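Local coordinates for AT-less polyketide synthase (Streptomyces platensis subsp. rosaceus, PDB 4TKT), which acts as a ketosynthase domain of an AT-less polyketide synthase for isomigrastatin, probably catalysing decarboxylative condensation that lengthens the growing polyketide chain, at residues 62-67 / 229-234; 140-145 / 156-161. All coordinates share one frame; numbering follows the deposited sequence.

Interaction 1 of 2, residues 62-67 / 229-234; sequences TYSKWG and QFASSD
The phenol OH of Tyr-63 donates a short hydrogen bond to the backbone O of Ala-231, 2.5 Å away. The bond meets the carbonyl at a C=O...donor angle of 124°, with the donor tilted 21° from the carbonyl plane, and the acceptor oxygen lies at the ring edge. Tyr-63 CG lies between the backbone N and the carbonyl carbon (chi1 59°), and from there the ring brings OH up to 229-234. On its other flank Tyr-63 OH touches Gln-229 CA at 3.2 Å; the amide of Gln-229 stands steeply to the ring, its OE1 being hydrogen-bonded to Arg-56. A phenylalanine in place of Tyr-63 would probably leave the Ala-231 carbonyl without this donor and weaken the hold on the loop. That loop follows helix 220-227 of the thiolase-type ketosynthase fold, and the facing segment 62-67 runs into strand 66-67, paired antiparallel with strand 39-40. Between the two, Ser-64 CB rests on Ala-231 CB at 3.7 Å. A water accepts from Ser-64 OG at 2.9 Å and donates to Ser-232 O at 3.1 Å. Farther along, the Trp-66 ring is sandwiched: Asp-234 O sits 4.1 Å above the centre of one face, while CG of the neighbouring Lys-65 covers the opposite one. Trp-66 CH2 also meets Ser-233 O at 3.4 Å. The carboxylate of Asp-234 turns to a salt bridge with Arg-238.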
loop_
_atom_site.group_PDB
_atom_site.type_symbol
_atom_site.label_atom_id
_atom_site.label_comp_id
_atom_site.label_asym_id
_atom_site.label_seq_id
_atom_site.Cartn_x
_atom_site.Cartn_y
_atom_site.Cartn_z
ATOM N N THR A 62 -4.357 -5.094 -30.820
ATOM C CA THR A 62 -5.197 -4.752 -29.679
ATOM C C THR A 62 -5.856 -3.396 -29.903
ATOM O O THR A 62 -5.296 -2.527 -30.570
ATOM C CB THR A 62 -4.395 -4.722 -28.365
ATOM O OG1 THR A 62 -5.272 -4.414 -27.276
ATOM C CG2 THR A 62 -3.294 -3.679 -28.429
ATOM N N TYR A 63 -7.052 -3.219 -29.354
ATOM C CA TYR A 63 -7.801 -1.983 -29.549
ATOM C C TYR A 63 -7.714 -1.080 -28.324
ATOM O O TYR A 63 -8.303 0.001 -28.291
ATOM C CB TYR A 63 -9.262 -2.289 -29.888
ATOM C CG TYR A 63 -9.981 -3.098 -28.837
ATOM C CD1 TYR A 63 -9.858 -4.481 -28.791
ATOM C CD2 TYR A 63 -10.788 -2.479 -27.895
ATOM C CE1 TYR A 63 -10.512 -5.224 -27.828
ATOM C CE2 TYR A 63 -11.444 -3.210 -26.931
ATOM C CZ TYR A 63 -11.305 -4.582 -26.901
ATOM O OH TYR A 63 -11.964 -5.308 -25.936
ATOM N N SER A 64 -6.969 -1.528 -27.320
ATOM C CA SER A 64 -6.719 -0.721 -26.133
ATOM C C SER A 64 -5.324 -0.120 -26.186
ATOM O O SER A 64 -4.362 -0.798 -26.549
ATOM C CB SER A 64 -6.878 -1.558 -24.863
ATOM O OG SER A 64 -6.511 -0.809 -23.718
ATOM N N LYS A 65 -5.214 1.154 -25.825
ATOM C CA LYS A 65 -3.920 1.824 -25.790
ATOM C C LYS A 65 -3.784 2.690 -24.543
ATOM O O LYS A 65 -2.988 3.627 -24.506
ATOM C CB LYS A 65 -3.720 2.673 -27.046
ATOM C CG LYS A 65 -4.756 3.765 -27.234
ATOM C CD LYS A 65 -4.404 4.643 -28.424
ATOM C CE LYS A 65 -5.345 5.829 -28.543
ATOM N NZ LYS A 65 -4.911 6.771 -29.614
ATOM N N TRP A 66 -4.565 2.364 -23.518
ATOM C CA TRP A 66 -4.575 3.140 -22.285
ATOM C C TRP A 66 -4.198 2.293 -21.076
ATOM O O TRP A 66 -4.204 1.062 -21.140
ATOM C CB TRP A 66 -5.952 3.767 -22.069
ATOM C CG TRP A 66 -6.417 4.595 -23.220
ATOM C CD1 TRP A 66 -6.183 5.923 -23.422
ATOM C CD2 TRP A 66 -7.198 4.151 -24.336
ATOM N NE1 TRP A 66 -6.769 6.335 -24.594
ATOM C CE2 TRP A 66 -7.400 5.266 -25.173
ATOM C CE3 TRP A 66 -7.745 2.919 -24.708
ATOM C CZ2 TRP A 66 -8.127 5.186 -26.360
ATOM C CZ3 TRP A 66 -8.470 2.843 -25.886
ATOM C CH2 TRP A 66 -8.652 3.969 -26.699
ATOM N N GLY A 67 -3.876 2.960 -19.973
ATOM C CA GLY A 67 -3.570 2.272 -18.733
ATOM C C GLY A 67 -3.249 3.210 -17.587
ATOM O O GLY A 67 -2.950 4.385 -17.795
ATOM N N GLN A 229 -11.331 -9.611 -25.776
ATOM C CA GLN A 229 -12.279 -8.503 -25.737
ATOM C C GLN A 229 -12.620 -8.084 -24.308
ATOM O O GLN A 229 -13.745 -7.672 -24.029
ATOM C CB GLN A 229 -13.562 -8.866 -26.484
ATOM C CG GLN A 229 -13.337 -9.471 -27.854
ATOM C CD GLN A 229 -13.775 -8.548 -28.963
ATOM O OE1 GLN A 229 -13.359 -7.394 -29.019
ATOM N NE2 GLN A 229 -14.630 -9.046 -29.846
ATOM N N PHE A 230 -11.651 -8.198 -23.406
ATOM C CA PHE A 230 -11.847 -7.769 -22.026
ATOM C C PHE A 230 -11.631 -6.268 -21.883
ATOM O O PHE A 230 -12.064 -5.661 -20.905
ATOM C CB PHE A 230 -10.903 -8.511 -21.078
ATOM C CG PHE A 230 -11.069 -10.000 -21.092
ATOM C CD1 PHE A 230 -12.224 -10.587 -20.602
ATOM C CD2 PHE A 230 -10.060 -10.817 -21.573
ATOM C CE1 PHE A 230 -12.377 -11.962 -20.606
ATOM C CE2 PHE A 230 -10.205 -12.192 -21.579
ATOM C CZ PHE A 230 -11.366 -12.766 -21.095
ATOM N N ALA A 231 -10.954 -5.675 -22.860
ATOM C CA ALA A 231 -10.598 -4.262 -22.787
ATOM C C ALA A 231 -11.765 -3.363 -23.178
ATOM O O ALA A 231 -12.555 -3.705 -24.057
ATOM C CB ALA A 231 -9.397 -3.979 -23.671
ATOM N N SER A 232 -11.869 -2.214 -22.516
ATOM C CA SER A 232 -12.880 -1.220 -22.862
ATOM C C SER A 232 -12.415 -0.364 -24.037
ATOM O O SER A 232 -11.223 -0.103 -24.198
ATOM C CB SER A 232 -13.210 -0.334 -21.657
ATOM O OG SER A 232 -12.040 0.249 -21.109
ATOM N N SER A 233 -13.365 0.076 -24.853
ATOM C CA SER A 233 -13.052 0.815 -26.071
ATOM C C SER A 233 -12.468 2.201 -25.812
ATOM O O SER A 233 -11.863 2.795 -26.704
ATOM C CB SER A 233 -14.305 0.949 -26.933
ATOM O OG SER A 233 -14.810 -0.325 -27.281
ATOM N N ASP A 234 -12.655 2.712 -24.599
ATOM C CA ASP A 234 -12.234 4.071 -24.268
ATOM C C ASP A 234 -11.150 4.103 -23.193
ATOM O O ASP A 234 -10.790 5.171 -22.699
ATOM C CB ASP A 234 -13.435 4.900 -23.811
ATOM C CG ASP A 234 -14.054 4.375 -22.531
ATOM O OD1 ASP A 234 -13.845 3.185 -22.212
ATOM O OD2 ASP A 234 -14.754 5.150 -21.847
HETATM O O HOH W 1 -8.962 -0.577 -22.111
#

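Interaction 2 of 2, residues 140-145 / 156-161; sequences SEYQLY and VVVPGS
CD2 of Tyr-142 meets CG1 of Val-158 at 3.6 Å, the two side chains crossing at about a right angle. In Tyr-142 CG is anti to the backbone N (chi1 -157°), and in Val-158 it is CG1 that takes this place, putting that methyl against the ring and near the Tyr-142 carbonyl. Gln-143 likewise has CG anti to N and stays extended through chi2 (178°), so that CG and CD come to the loop backbone. Its CG passes Val-158 O at 3.5 Å, and its CD and OE1 both lie 3.7 Å from Gly-160 CA, where a CB would run into OE1. No direct hydrogen bond joins the segments; waters do the polar work. One accepts from Gln-143 NE2 at 2.9 Å and donates to Val-158 O; a second accepts from Gln-143 N and donates weakly to Pro-159 O; a third links Ser-140 OG with Gly-160 O. The contact thus lays the start of helix 142-151 against the loop that leads on to helix 163-173, while the OH of Tyr-142 hydrogen-bonds Ser-89 O, its side chain touches Pro-93 and Arg-96 of helix 93-109, and its ring meets Trp-613 edge-to-face.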
loop_
_atom_site.group_PDB
_atom_site.type_symbol
_atom_site.label_atom_id
_atom_site.label_comp_id
_atom_site.label_asym_id
_atom_site.label_seq_id
_atom_site.Cartn_x
_atom_site.Cartn_y
_atom_site.Cartn_z
ATOM N N SER A 140 3.849 -12.849 -14.482
ATOM C CA SER A 140 5.301 -12.989 -14.554
ATOM C C SER A 140 5.776 -12.654 -15.958
ATOM O O SER A 140 6.248 -13.526 -16.683
ATOM C CB SER A 140 5.738 -14.402 -14.178
ATOM O OG SER A 140 5.512 -14.652 -12.805
ATOM N N GLU A 141 5.653 -11.384 -16.330
ATOM C CA GLU A 141 5.883 -10.960 -17.706
ATOM C C GLU A 141 7.334 -10.624 -18.040
ATOM O O GLU A 141 7.750 -10.789 -19.186
ATOM C CB GLU A 141 5.012 -9.750 -18.023
ATOM C CG GLU A 141 3.535 -10.060 -18.097
ATOM C CD GLU A 141 2.726 -8.865 -18.553
ATOM O OE1 GLU A 141 2.938 -7.756 -18.007
ATOM O OE2 GLU A 141 1.890 -9.034 -19.466
ATOM N N TYR A 142 8.090 -10.142 -17.055
ATOM C CA TYR A 142 9.489 -9.756 -17.263
ATOM C C TYR A 142 10.256 -10.908 -17.908
ATOM O O TYR A 142 11.040 -10.720 -18.837
ATOM C CB TYR A 142 10.128 -9.353 -15.934
ATOM C CG TYR A 142 11.330 -8.443 -16.052
ATOM C CD1 TYR A 142 11.256 -7.247 -16.752
ATOM C CD2 TYR A 142 12.529 -8.766 -15.436
ATOM C CE1 TYR A 142 12.351 -6.408 -16.851
ATOM C CE2 TYR A 142 13.629 -7.936 -15.529
ATOM C CZ TYR A 142 13.536 -6.758 -16.236
ATOM O OH TYR A 142 14.630 -5.927 -16.329
ATOM N N GLN A 143 9.988 -12.101 -17.395
ATOM C CA GLN A 143 10.451 -13.370 -17.943
ATOM C C GLN A 143 10.420 -13.459 -19.477
ATOM O O GLN A 143 11.332 -14.009 -20.096
ATOM C CB GLN A 143 9.585 -14.479 -17.347
ATOM C CG GLN A 143 10.160 -15.867 -17.397
ATOM C CD GLN A 143 9.232 -16.865 -16.744
ATOM O OE1 GLN A 143 8.087 -16.541 -16.424
ATOM N NE2 GLN A 143 9.719 -18.083 -16.534
ATOM N N LEU A 144 9.366 -12.918 -20.082
ATOM C CA LEU A 144 9.156 -13.026 -21.523
ATOM C C LEU A 144 10.233 -12.309 -22.329
ATOM O O LEU A 144 10.576 -12.728 -23.435
ATOM C CB LEU A 144 7.780 -12.476 -21.896
ATOM C CG LEU A 144 6.597 -13.189 -21.239
ATOM C CD1 LEU A 144 5.320 -12.399 -21.431
ATOM C CD2 LEU A 144 6.452 -14.586 -21.813
ATOM N N TYR A 145 10.758 -11.223 -21.775
ATOM C CA TYR A 145 11.794 -10.456 -22.453
ATOM C C TYR A 145 13.044 -11.302 -22.662
ATOM O O TYR A 145 13.650 -11.274 -23.735
ATOM C CB TYR A 145 12.126 -9.189 -21.663
ATOM C CG TYR A 145 11.135 -8.072 -21.887
ATOM C CD1 TYR A 145 10.786 -7.677 -23.171
ATOM C CD2 TYR A 145 10.534 -7.425 -20.819
ATOM C CE1 TYR A 145 9.876 -6.660 -23.386
ATOM C CE2 TYR A 145 9.622 -6.407 -21.025
ATOM C CZ TYR A 145 9.296 -6.029 -22.309
ATOM O OH TYR A 145 8.389 -5.017 -22.518
ATOM N N VAL A 156 19.800 -15.431 -22.331
ATOM C CA VAL A 156 19.894 -14.673 -21.090
ATOM C C VAL A 156 18.868 -15.198 -20.084
ATOM O O VAL A 156 17.752 -15.571 -20.452
ATOM C CB VAL A 156 19.686 -13.157 -21.335
ATOM C CG1 VAL A 156 18.343 -12.895 -22.004
ATOM C CG2 VAL A 156 19.813 -12.371 -20.036
ATOM N N VAL A 157 19.259 -15.244 -18.814
ATOM C CA VAL A 157 18.400 -15.778 -17.767
ATOM C C VAL A 157 17.601 -14.681 -17.068
ATOM O O VAL A 157 18.167 -13.825 -16.385
ATOM C CB VAL A 157 19.223 -16.546 -16.711
ATOM C CG1 VAL A 157 18.313 -17.108 -15.625
ATOM C CG2 VAL A 157 20.026 -17.655 -17.369
ATOM N N VAL A 158 16.285 -14.703 -17.249
ATOM C CA VAL A 158 15.399 -13.804 -16.518
ATOM C C VAL A 158 14.349 -14.616 -15.768
ATOM O O VAL A 158 13.384 -15.095 -16.366
ATOM C CB VAL A 158 14.701 -12.792 -17.448
ATOM C CG1 VAL A 158 13.819 -11.857 -16.641
ATOM C CG2 VAL A 158 15.726 -11.999 -18.243
ATOM N N PRO A 159 14.543 -14.783 -14.452
ATOM C CA PRO A 159 13.653 -15.577 -13.595
ATOM C C PRO A 159 12.204 -15.097 -13.618
ATOM O O PRO A 159 11.936 -13.924 -13.876
ATOM C CB PRO A 159 14.257 -15.393 -12.200
ATOM C CG PRO A 159 15.688 -15.075 -12.448
ATOM C CD PRO A 159 15.698 -14.258 -13.705
ATOM N N GLY A 160 11.279 -16.013 -13.346
ATOM C CA GLY A 160 9.869 -15.684 -13.284
ATOM C C GLY A 160 9.184 -16.359 -12.112
ATOM O O GLY A 160 8.183 -17.052 -12.285
ATOM N N SER A 161 9.728 -16.159 -10.916
ATOM C CA SER A 161 9.179 -16.773 -9.714
ATOM C C SER A 161 8.399 -15.770 -8.880
ATOM O O SER A 161 8.981 -14.863 -8.288
ATOM C CB SER A 161 10.291 -17.389 -8.866
ATOM O OG SER A 161 9.746 -18.062 -7.745
HETATM O O HOH W 2 5.347 -17.656 -11.710
HETATM O O HOH W 3 9.126 -12.301 -14.735
HETATM O O HOH W 4 12.437 -18.046 -17.422
#

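Interactions 1 and 2 lie with their centres about 25 Å apart and their nearest atoms about 12 Å apart, so they do not touch. Along the chain, both segments of interaction 2 fall between those of interaction 1, which spans 161 intervening residues against only 10 for interaction 2. Helix 220-227 offers an indirect connection: its Tyr-222 hydrogen-bonds Thr-62 OG1 through O and Trp-66 O through OH, and just before it Val-217 O accepts from Tyr-145 OH of the 140-145 segment. Neither contact contains the cysteine and two histidines expected of a ketosynthase active site; both sit toward the periphery, about 26 Å (interaction 1) and 25 Å (interaction 2) from the centre of the chain.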